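Local coordinates for hypothetical protein Cgl1923 (Corynebacterium glutamicum ATCC 13032, PDB 2P90) that is of unknown function but belongs to the PAC2 family, whose members include proteasome-assembly chaperones, and may act in a related process, at residues D37-S45 with S206-L217; N134-V145 with N193-Y204. All coordinates share one frame; numbering follows the deposited sequence.

Contact 1: residues D37-S45 with S206-L217; sequences DAGHAVESS and SASPYPAATLKL
G39 and Y210 face each other with their CA atoms 4.3 Å apart where two loops run together, and beyond them the short segments of helices 41-45 and 211-217 cross at -60° with 8.5 Å between axes. Two nearly straight backbone bonds bracket the glycine: its N donates to S206 O at 2.7 Å, and its O accepts from Y210 N. The backbones come close enough here for G39 CA to make a CA-H...O contact with S208 O at 3.2 Å. H40, at the N-cap position, reaches back to the 206-209 loop. Its CG lies beside its own backbone N (chi1 -58°), which brings NE2 to A207 O at 3.0 Å; the acceptor is in the imidazole plane, whereas the ring nitrogen sits well above the plane of that carbonyl. P209 covers one face of the imidazole off-centre, with CD 4.1 Å from the ring centroid. Along the helices, T214 wedges in by both branches: OG1 meets S44 CB at 3.4 Å, and CG2 lies against S45. The two serine hydroxyls turn back to their own segment, S44 OG to H40 O and S45 OG to A41 O, each of these carbonyls also accepting a backbone N-H. A41 CB fills the crossing against A213 CB, 3.8 Å away, while L217 CD1 lies by A41 O and S45 OG. Underneath is the central sheet: A38 and A41 touch A140 of strand 134-143, A213 and L217 rest on V199 of strand 194-202, and Y210 turns toward L245 of helix 232-250.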
loop_
_atom_site.group_PDB
_atom_site.type_symbol
_atom_site.label_atom_id
_atom_site.label_comp_id
_atom_site.label_asym_id
_atom_site.label_seq_id
_atom_site.Cartn_x
_atom_site.Cartn_y
_atom_site.Cartn_z
ATOM N N ASP B 37 -11.920 -9.696 8.564
ATOM C CA ASP B 37 -12.866 -8.839 9.295
ATOM C C ASP B 37 -14.352 -8.987 8.902
ATOM O O ASP B 37 -15.128 -8.029 9.082
ATOM C CB ASP B 37 -12.440 -7.375 9.189
ATOM C CG ASP B 37 -11.022 -7.137 9.729
ATOM O OD1 ASP B 37 -10.745 -7.420 10.940
ATOM O OD2 ASP B 37 -10.187 -6.670 8.918
ATOM N N ALA B 38 -14.719 -10.164 8.378
ATOM C CA ALA B 38 -16.118 -10.451 8.013
ATOM C C ALA B 38 -17.071 -10.160 9.186
ATOM O O ALA B 38 -16.823 -10.588 10.309
ATOM C CB ALA B 38 -16.272 -11.881 7.539
ATOM N N GLY B 39 -18.114 -9.382 8.921
ATOM C CA GLY B 39 -19.079 -9.003 9.956
ATOM C C GLY B 39 -18.499 -8.090 11.031
ATOM O O GLY B 39 -19.175 -7.816 12.063
ATOM N N HIS B 40 -17.248 -7.640 10.804
ATOM C CA HIS B 40 -16.540 -6.714 11.703
ATOM C C HIS B 40 -16.280 -7.369 13.041
ATOM O O HIS B 40 -16.166 -6.683 14.059
ATOM C CB HIS B 40 -17.363 -5.451 11.954
ATOM C CG HIS B 40 -17.712 -4.716 10.713
ATOM N ND1 HIS B 40 -17.212 -3.471 10.431
ATOM C CD2 HIS B 40 -18.500 -5.054 9.665
ATOM C CE1 HIS B 40 -17.660 -3.075 9.249
ATOM N NE2 HIS B 40 -18.445 -4.018 8.765
ATOM N N ALA B 41 -16.176 -8.693 13.024
ATOM C CA ALA B 41 -16.278 -9.477 14.246
ATOM C C ALA B 41 -15.020 -9.502 15.118
ATOM O O ALA B 41 -15.106 -9.712 16.343
ATOM C CB ALA B 41 -16.782 -10.891 13.932
ATOM N N VAL B 42 -13.863 -9.271 14.509
ATOM C CA VAL B 42 -12.596 -9.199 15.268
ATOM C C VAL B 42 -12.525 -7.878 16.060
ATOM O O VAL B 42 -12.328 -7.879 17.278
ATOM C CB VAL B 42 -11.347 -9.438 14.355
ATOM C CG1 VAL B 42 -10.029 -9.136 15.091
ATOM C CG2 VAL B 42 -11.324 -10.875 13.852
ATOM N N GLU B 43 -12.720 -6.759 15.365
ATOM C CA GLU B 43 -12.664 -5.462 15.992
ATOM C C GLU B 43 -13.819 -5.325 17.008
ATOM O O GLU B 43 -13.641 -4.710 18.068
ATOM C CB GLU B 43 -12.661 -4.358 14.934
ATOM C CG GLU B 43 -13.789 -4.508 13.842
ATOM C CD GLU B 43 -13.440 -5.344 12.509
ATOM O OE1 GLU B 43 -12.991 -6.595 12.602
ATOM O OE2 GLU B 43 -13.712 -4.713 11.387
ATOM N N SER B 44 -14.984 -5.908 16.711
ATOM C CA SER B 44 -16.104 -5.849 17.666
ATOM C C SER B 44 -15.844 -6.610 18.962
ATOM O O SER B 44 -16.235 -6.166 20.023
ATOM C CB SER B 44 -17.415 -6.304 17.045
ATOM O OG SER B 44 -17.790 -5.349 16.081
ATOM N N SER B 45 -15.182 -7.745 18.856
ATOM C CA SER B 45 -14.825 -8.528 20.011
ATOM C C SER B 45 -13.959 -7.727 20.967
ATOM O O SER B 45 -14.262 -7.634 22.157
ATOM C CB SER B 45 -14.084 -9.777 19.575
ATOM O OG SER B 45 -14.939 -10.594 18.805
ATOM N N SER B 206 -21.310 -10.175 5.068
ATOM C CA SER B 206 -19.962 -9.970 5.615
ATOM C C SER B 206 -19.473 -8.515 5.699
ATOM O O SER B 206 -18.630 -8.197 6.550
ATOM C CB SER B 206 -18.941 -10.818 4.842
ATOM O OG SER B 206 -18.722 -12.057 5.503
ATOM N N ALA B 207 -19.996 -7.657 4.822
ATOM C CA ALA B 207 -19.637 -6.233 4.781
ATOM C C ALA B 207 -20.253 -5.377 5.874
ATOM O O ALA B 207 -19.803 -4.279 6.092
ATOM C CB ALA B 207 -19.960 -5.626 3.397
ATOM N N SER B 208 -21.295 -5.868 6.535
ATOM C CA SER B 208 -21.969 -5.137 7.627
ATOM C C SER B 208 -21.734 -5.870 8.929
ATOM O O SER B 208 -21.452 -7.065 8.903
ATOM C CB SER B 208 -23.487 -5.067 7.384
ATOM O OG SER B 208 -23.769 -4.519 6.109
ATOM N N PRO B 209 -21.821 -5.165 10.069
ATOM C CA PRO B 209 -21.701 -5.845 11.364
ATOM C C PRO B 209 -22.613 -7.078 11.486
ATOM O O PRO B 209 -23.812 -7.012 11.221
ATOM C CB PRO B 209 -22.092 -4.748 12.359
ATOM C CG PRO B 209 -21.634 -3.479 11.675
ATOM C CD PRO B 209 -21.975 -3.705 10.232
ATOM N N TYR B 210 -22.024 -8.204 11.846
ATOM C CA TYR B 210 -22.766 -9.439 12.113
ATOM C C TYR B 210 -22.456 -9.907 13.553
ATOM O O TYR B 210 -21.596 -10.755 13.775
ATOM C CB TYR B 210 -22.450 -10.510 11.051
ATOM C CG TYR B 210 -23.425 -11.651 11.045
ATOM C CD1 TYR B 210 -24.719 -11.492 10.546
ATOM C CD2 TYR B 210 -23.061 -12.892 11.549
ATOM C CE1 TYR B 210 -25.620 -12.564 10.547
ATOM C CE2 TYR B 210 -23.924 -13.940 11.569
ATOM C CZ TYR B 210 -25.209 -13.781 11.075
ATOM O OH TYR B 210 -26.051 -14.854 11.091
ATOM N N PRO B 211 -23.133 -9.300 14.541
ATOM C CA PRO B 211 -22.870 -9.587 15.980
ATOM C C PRO B 211 -22.930 -11.025 16.444
ATOM O O PRO B 211 -22.279 -11.356 17.433
ATOM C CB PRO B 211 -23.906 -8.733 16.720
ATOM C CG PRO B 211 -24.266 -7.640 15.756
ATOM C CD PRO B 211 -24.144 -8.231 14.373
ATOM N N ALA B 212 -23.692 -11.890 15.783
ATOM C CA ALA B 212 -23.703 -13.316 16.178
ATOM C C ALA B 212 -22.270 -13.921 16.117
ATOM O O ALA B 212 -21.902 -14.811 16.905
ATOM C CB ALA B 212 -24.698 -14.120 15.317
ATOM N N ALA B 213 -21.448 -13.399 15.204
ATOM C CA ALA B 213 -20.072 -13.874 15.029
ATOM C C ALA B 213 -19.146 -13.339 16.133
ATOM O O ALA B 213 -18.328 -14.072 16.663
ATOM C CB ALA B 213 -19.583 -13.516 13.673
ATOM N N THR B 214 -19.293 -12.073 16.489
ATOM C CA THR B 214 -18.583 -11.498 17.626
ATOM C C THR B 214 -18.867 -12.350 18.857
ATOM O O THR B 214 -17.935 -12.875 19.473
ATOM C CB THR B 214 -19.027 -10.052 17.866
ATOM O OG1 THR B 214 -18.949 -9.334 16.628
ATOM C CG2 THR B 214 -18.181 -9.345 18.964
ATOM N N LEU B 215 -20.161 -12.526 19.155
ATOM C CA LEU B 215 -20.654 -13.395 20.239
ATOM C C LEU B 215 -20.011 -14.773 20.233
ATOM O O LEU B 215 -19.464 -15.226 21.241
ATOM C CB LEU B 215 -22.189 -13.531 20.147
ATOM C CG LEU B 215 -22.969 -14.174 21.306
ATOM C CD1 LEU B 215 -22.737 -13.494 22.685
ATOM C CD2 LEU B 215 -24.454 -14.168 20.999
ATOM N N LYS B 216 -20.058 -15.425 19.079
ATOM C CA LYS B 216 -19.426 -16.718 18.924
ATOM C C LYS B 216 -17.928 -16.682 19.252
ATOM O O LYS B 216 -17.455 -17.535 20.008
ATOM C CB LYS B 216 -19.690 -17.290 17.521
ATOM C CG LYS B 216 -19.404 -18.787 17.402
ATOM C CD LYS B 216 -20.148 -19.584 18.487
ATOM C CE LYS B 216 -19.334 -20.797 18.954
ATOM N NZ LYS B 216 -19.554 -21.999 18.100
ATOM N N LEU B 217 -17.179 -15.717 18.691
ATOM C CA LEU B 217 -15.744 -15.608 19.017
ATOM C C LEU B 217 -15.539 -15.419 20.524
ATOM O O LEU B 217 -14.689 -16.062 21.113
ATOM C CB LEU B 217 -15.035 -14.477 18.250
ATOM C CG LEU B 217 -14.672 -14.636 16.778
ATOM C CD1 LEU B 217 -14.211 -13.280 16.233
ATOM C CD2 LEU B 217 -13.609 -15.722 16.526
HETATM O O HOH W 1 -15.786 -6.585 6.664
#

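Contact 2: residues N134-V145 with N193-Y204; sequences NTICLYAAPMTV and NVSGYTVHVPHY
I136 lays its CG2 methyl over one face of the Y197 ring, 3.7 Å from the centroid and 17° off the normal. With CG1 anti to the carbonyl carbon, the rest of the isoleucine runs on across the ring, and CD1 ends near Y197 OH. That hydroxyl is also bonded to S224 and gives its proton to a water that in turn donates to N134 OD1. At the same end of the pair, the amide planes of N134 and N193 stand 71° apart, and N134 ND2 is held by S159 and N193 ND2 by E133 O. Y139, on the other side of the sheet, leans across its neighbour strand: its ring edge points at G196 CA, 3.7 Å from CE2, while its CB meets T198 OG1 and its OH bonds to E184 and S180. Strands 134-143 and 194-202 are parallel neighbours within the mixed central sheet, with helix 211-225 packed on the side of L138 and V199 and helix 179-189 on that of T135 and V194. Their N-H and C=O groups alternate in an unbroken ladder from T135 N to N193 O as far as M143 N to V201 O. Near the C-terminal end, M143 bends at chi2 (-61°) and curls over H200, so that CE sits above one face of the imidazole, 3.9 Å from its centroid, with SD more distant over the same ring; H200 NE2 bonds to T154. Beyond the ladder, M143 O accepts H203 N at 2.8 Å and, weakly, H203 ND1 at the edge of the ring, while V145 CG2 packs on P202 CD at 3.9 Å.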
loop_
_atom_site.group_PDB
_atom_site.type_symbol
_atom_site.label_atom_id
_atom_site.label_comp_id
_atom_site.label_asym_id
_atom_site.label_seq_id
_atom_site.Cartn_x
_atom_site.Cartn_y
_atom_site.Cartn_z
ATOM N N ASN B 134 -0.967 -19.549 26.861
ATOM C CA ASN B 134 -1.624 -19.909 25.596
ATOM C C ASN B 134 -2.017 -18.653 24.809
ATOM O O ASN B 134 -2.460 -17.648 25.371
ATOM C CB ASN B 134 -2.873 -20.794 25.826
ATOM C CG ASN B 134 -3.506 -21.304 24.521
ATOM O OD1 ASN B 134 -4.718 -21.285 24.372
ATOM N ND2 ASN B 134 -2.700 -21.768 23.594
ATOM N N THR B 135 -1.890 -18.730 23.501
ATOM C CA THR B 135 -2.243 -17.583 22.664
ATOM C C THR B 135 -3.339 -17.948 21.668
ATOM O O THR B 135 -3.253 -18.957 20.985
ATOM C CB THR B 135 -0.992 -16.974 21.916
ATOM O OG1 THR B 135 -0.030 -16.540 22.885
ATOM C CG2 THR B 135 -1.410 -15.792 21.008
ATOM N N ILE B 136 -4.334 -17.076 21.606
ATOM C CA ILE B 136 -5.448 -17.232 20.707
ATOM C C ILE B 136 -5.630 -16.033 19.781
ATOM O O ILE B 136 -5.961 -14.954 20.248
ATOM C CB ILE B 136 -6.794 -17.432 21.466
ATOM C CG1 ILE B 136 -6.671 -18.546 22.529
ATOM C CG2 ILE B 136 -7.927 -17.678 20.425
ATOM C CD1 ILE B 136 -8.002 -18.880 23.261
ATOM N N CYS B 137 -5.469 -16.277 18.482
ATOM C CA CYS B 137 -5.693 -15.300 17.430
ATOM C C CYS B 137 -7.071 -15.411 16.800
ATOM O O CYS B 137 -7.547 -16.500 16.533
ATOM C CB CYS B 137 -4.640 -15.475 16.353
ATOM S SG CYS B 137 -2.947 -15.232 16.950
ATOM N N LEU B 138 -7.709 -14.272 16.560
ATOM C CA LEU B 138 -9.076 -14.254 16.068
ATOM C C LEU B 138 -9.160 -13.854 14.605
ATOM O O LEU B 138 -8.448 -12.948 14.176
ATOM C CB LEU B 138 -9.909 -13.300 16.908
ATOM C CG LEU B 138 -9.848 -13.482 18.426
ATOM C CD1 LEU B 138 -10.842 -12.506 19.079
ATOM C CD2 LEU B 138 -10.093 -14.956 18.878
ATOM N N TYR B 139 -10.034 -14.542 13.857
ATOM C CA TYR B 139 -10.225 -14.353 12.417
ATOM C C TYR B 139 -11.724 -14.425 12.167
ATOM O O TYR B 139 -12.405 -15.171 12.850
ATOM C CB TYR B 139 -9.557 -15.481 11.641
ATOM C CG TYR B 139 -8.091 -15.660 11.966
ATOM C CD1 TYR B 139 -7.124 -14.993 11.212
ATOM C CD2 TYR B 139 -7.666 -16.490 13.028
ATOM C CE1 TYR B 139 -5.797 -15.118 11.500
ATOM C CE2 TYR B 139 -6.308 -16.629 13.323
ATOM C CZ TYR B 139 -5.384 -15.928 12.549
ATOM O OH TYR B 139 -4.033 -16.000 12.765
ATOM N N ALA B 140 -12.248 -13.620 11.245
ATOM C CA ALA B 140 -13.630 -13.766 10.777
ATOM C C ALA B 140 -13.600 -13.893 9.257
ATOM O O ALA B 140 -13.118 -12.978 8.529
ATOM C CB ALA B 140 -14.481 -12.605 11.209
ATOM N N ALA B 141 -14.091 -15.037 8.767
ATOM C CA ALA B 141 -14.064 -15.311 7.318
ATOM C C ALA B 141 -15.437 -15.316 6.727
ATOM O O ALA B 141 -16.348 -15.865 7.332
ATOM C CB ALA B 141 -13.331 -16.663 7.002
ATOM N N PRO B 142 -15.584 -14.746 5.511
ATOM C CA PRO B 142 -16.876 -14.854 4.842
ATOM C C PRO B 142 -17.008 -16.282 4.341
ATOM O O PRO B 142 -16.073 -16.795 3.709
ATOM C CB PRO B 142 -16.767 -13.876 3.665
ATOM C CG PRO B 142 -15.275 -13.695 3.418
ATOM C CD PRO B 142 -14.560 -14.060 4.689
ATOM N N MET B 143 -18.138 -16.934 4.632
ATOM C CA MET B 143 -18.329 -18.330 4.208
ATOM C C MET B 143 -19.693 -18.576 3.571
ATOM O O MET B 143 -20.625 -17.754 3.671
ATOM C CB MET B 143 -18.107 -19.329 5.362
ATOM C CG MET B 143 -16.685 -19.367 5.964
ATOM S SD MET B 143 -15.289 -19.823 4.864
ATOM C CE MET B 143 -14.110 -20.268 6.131
ATOM N N THR B 144 -19.803 -19.738 2.942
ATOM C CA THR B 144 -21.052 -20.173 2.322
ATOM C C THR B 144 -21.846 -20.904 3.402
ATOM O O THR B 144 -21.909 -22.135 3.429
ATOM C CB THR B 144 -20.795 -21.082 1.092
ATOM O OG1 THR B 144 -19.887 -22.113 1.461
ATOM C CG2 THR B 144 -20.192 -20.291 -0.061
ATOM N N VAL B 145 -22.391 -20.099 4.314
ATOM C CA VAL B 145 -23.196 -20.534 5.436
ATOM C C VAL B 145 -24.339 -19.536 5.497
ATOM O O VAL B 145 -24.174 -18.377 5.057
ATOM C CB VAL B 145 -22.406 -20.549 6.795
ATOM C CG1 VAL B 145 -21.269 -21.582 6.771
ATOM C CG2 VAL B 145 -21.895 -19.148 7.208
ATOM N N ASN B 193 2.200 -22.828 23.300
ATOM C CA ASN B 193 0.770 -23.056 23.087
ATOM C C ASN B 193 0.136 -21.925 22.255
ATOM O O ASN B 193 0.138 -20.762 22.692
ATOM C CB ASN B 193 0.033 -23.198 24.437
ATOM C CG ASN B 193 0.412 -24.480 25.200
ATOM O OD1 ASN B 193 0.728 -25.527 24.598
ATOM N ND2 ASN B 193 0.372 -24.402 26.533
ATOM N N VAL B 194 -0.414 -22.269 21.087
ATOM C CA VAL B 194 -1.080 -21.277 20.229
ATOM C C VAL B 194 -2.199 -21.849 19.331
ATOM O O VAL B 194 -2.036 -22.901 18.717
ATOM C CB VAL B 194 -0.037 -20.449 19.355
ATOM C CG1 VAL B 194 0.773 -21.367 18.413
ATOM C CG2 VAL B 194 -0.739 -19.361 18.562
ATOM N N SER B 195 -3.319 -21.129 19.256
ATOM C CA SER B 195 -4.435 -21.464 18.362
ATOM C C SER B 195 -4.991 -20.220 17.666
ATOM O O SER B 195 -4.846 -19.068 18.161
ATOM C CB SER B 195 -5.565 -22.182 19.125
ATOM O OG SER B 195 -5.082 -23.413 19.658
ATOM N N GLY B 196 -5.596 -20.467 16.506
ATOM C CA GLY B 196 -6.316 -19.461 15.746
ATOM C C GLY B 196 -7.754 -19.897 15.593
ATOM O O GLY B 196 -8.029 -21.010 15.126
ATOM N N TYR B 197 -8.678 -19.032 16.026
ATOM C CA TYR B 197 -10.125 -19.268 15.892
ATOM C C TYR B 197 -10.726 -18.423 14.776
ATOM O O TYR B 197 -10.662 -17.200 14.774
ATOM C CB TYR B 197 -10.898 -18.996 17.186
ATOM C CG TYR B 197 -10.504 -19.786 18.423
ATOM C CD1 TYR B 197 -9.691 -20.935 18.352
ATOM C CD2 TYR B 197 -10.990 -19.401 19.673
ATOM C CE1 TYR B 197 -9.354 -21.671 19.519
ATOM C CE2 TYR B 197 -10.673 -20.128 20.846
ATOM C CZ TYR B 197 -9.853 -21.249 20.750
ATOM O OH TYR B 197 -9.532 -21.907 21.904
ATOM N N THR B 198 -11.345 -19.093 13.831
ATOM C CA THR B 198 -12.068 -18.422 12.792
ATOM C C THR B 198 -13.579 -18.661 12.950
ATOM O O THR B 198 -14.047 -19.799 13.026
ATOM C CB THR B 198 -11.596 -18.960 11.420
ATOM O OG1 THR B 198 -10.165 -18.936 11.388
ATOM C CG2 THR B 198 -12.173 -18.144 10.273
ATOM N N VAL B 199 -14.334 -17.581 12.964
ATOM C CA VAL B 199 -15.777 -17.662 12.980
ATOM C C VAL B 199 -16.217 -17.532 11.513
ATOM O O VAL B 199 -15.579 -16.803 10.737
ATOM C CB VAL B 199 -16.359 -16.552 13.916
ATOM C CG1 VAL B 199 -16.084 -15.139 13.360
ATOM C CG2 VAL B 199 -17.838 -16.747 14.175
ATOM N N HIS B 200 -17.273 -18.252 11.132
ATOM C CA HIS B 200 -17.743 -18.293 9.751
ATOM C C HIS B 200 -18.939 -17.397 9.608
ATOM O O HIS B 200 -19.907 -17.564 10.340
ATOM C CB HIS B 200 -18.147 -19.715 9.369
ATOM C CG HIS B 200 -16.999 -20.672 9.351
ATOM N ND1 HIS B 200 -16.950 -21.763 8.508
ATOM C CD2 HIS B 200 -15.841 -20.683 10.049
ATOM C CE1 HIS B 200 -15.824 -22.422 8.712
ATOM N NE2 HIS B 200 -15.126 -21.776 9.632
ATOM N N VAL B 201 -18.874 -16.434 8.689
ATOM C CA VAL B 201 -19.902 -15.425 8.587
ATOM C C VAL B 201 -20.532 -15.572 7.206
ATOM O O VAL B 201 -19.794 -15.743 6.242
ATOM C CB VAL B 201 -19.268 -14.010 8.770
ATOM C CG1 VAL B 201 -20.309 -12.883 8.600
ATOM C CG2 VAL B 201 -18.496 -13.915 10.124
ATOM N N PRO B 202 -21.893 -15.546 7.106
ATOM C CA PRO B 202 -22.533 -15.621 5.788
ATOM C C PRO B 202 -21.876 -14.604 4.876
ATOM O O PRO B 202 -21.754 -13.457 5.257
ATOM C CB PRO B 202 -23.990 -15.234 6.079
ATOM C CG PRO B 202 -24.193 -15.607 7.476
ATOM C CD PRO B 202 -22.900 -15.467 8.188
ATOM N N HIS B 203 -21.426 -15.029 3.701
ATOM C CA HIS B 203 -20.668 -14.143 2.830
ATOM C C HIS B 203 -21.485 -12.926 2.438
ATOM O O HIS B 203 -20.928 -11.834 2.283
ATOM C CB HIS B 203 -20.156 -14.877 1.572
ATOM C CG HIS B 203 -21.248 -15.317 0.655
ATOM N ND1 HIS B 203 -22.087 -16.371 0.949
ATOM C CD2 HIS B 203 -21.668 -14.822 -0.534
ATOM C CE1 HIS B 203 -22.975 -16.512 -0.026
ATOM N NE2 HIS B 203 -22.743 -15.581 -0.935
ATOM N N TYR B 204 -22.802 -13.096 2.294
ATOM C CA TYR B 204 -23.637 -12.036 1.701
ATOM C C TYR B 204 -23.967 -10.952 2.717
ATOM O O TYR B 204 -24.595 -9.939 2.388
ATOM C CB TYR B 204 -24.918 -12.628 1.096
ATOM C CG TYR B 204 -25.708 -13.488 2.060
ATOM C CD1 TYR B 204 -25.383 -14.842 2.244
ATOM C CD2 TYR B 204 -26.778 -12.964 2.788
ATOM C CE1 TYR B 204 -26.091 -15.642 3.117
ATOM C CE2 TYR B 204 -27.497 -13.773 3.688
ATOM C CZ TYR B 204 -27.148 -15.114 3.834
ATOM O OH TYR B 204 -27.826 -15.937 4.710
HETATM O O HOH W 2 -6.910 -22.552 22.729
HETATM O O HOH W 3 1.491 -18.674 23.754
#

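Contacts 1 and 2 have centres about 10 Å apart and form successive layers of one α/β unit: the strand pair of contact 2 is the floor on which the helix crossing of contact 1 rests. Chain order links them too, since strand 194-202 leads through residues 203-210 into helix 211-225. A38 N lies 3.2 Å from A140 O, a probable hydrogen bond that ties the loop before helix 41-52 to strand 134-143. S206 OG packs on both strands, 3.2 Å from P142 CB and 3.6 Å from V201 CG1, and V42 CG2 lies 3.6 Å from L138 O. Neither contact touches another chain of the three-chain assembly.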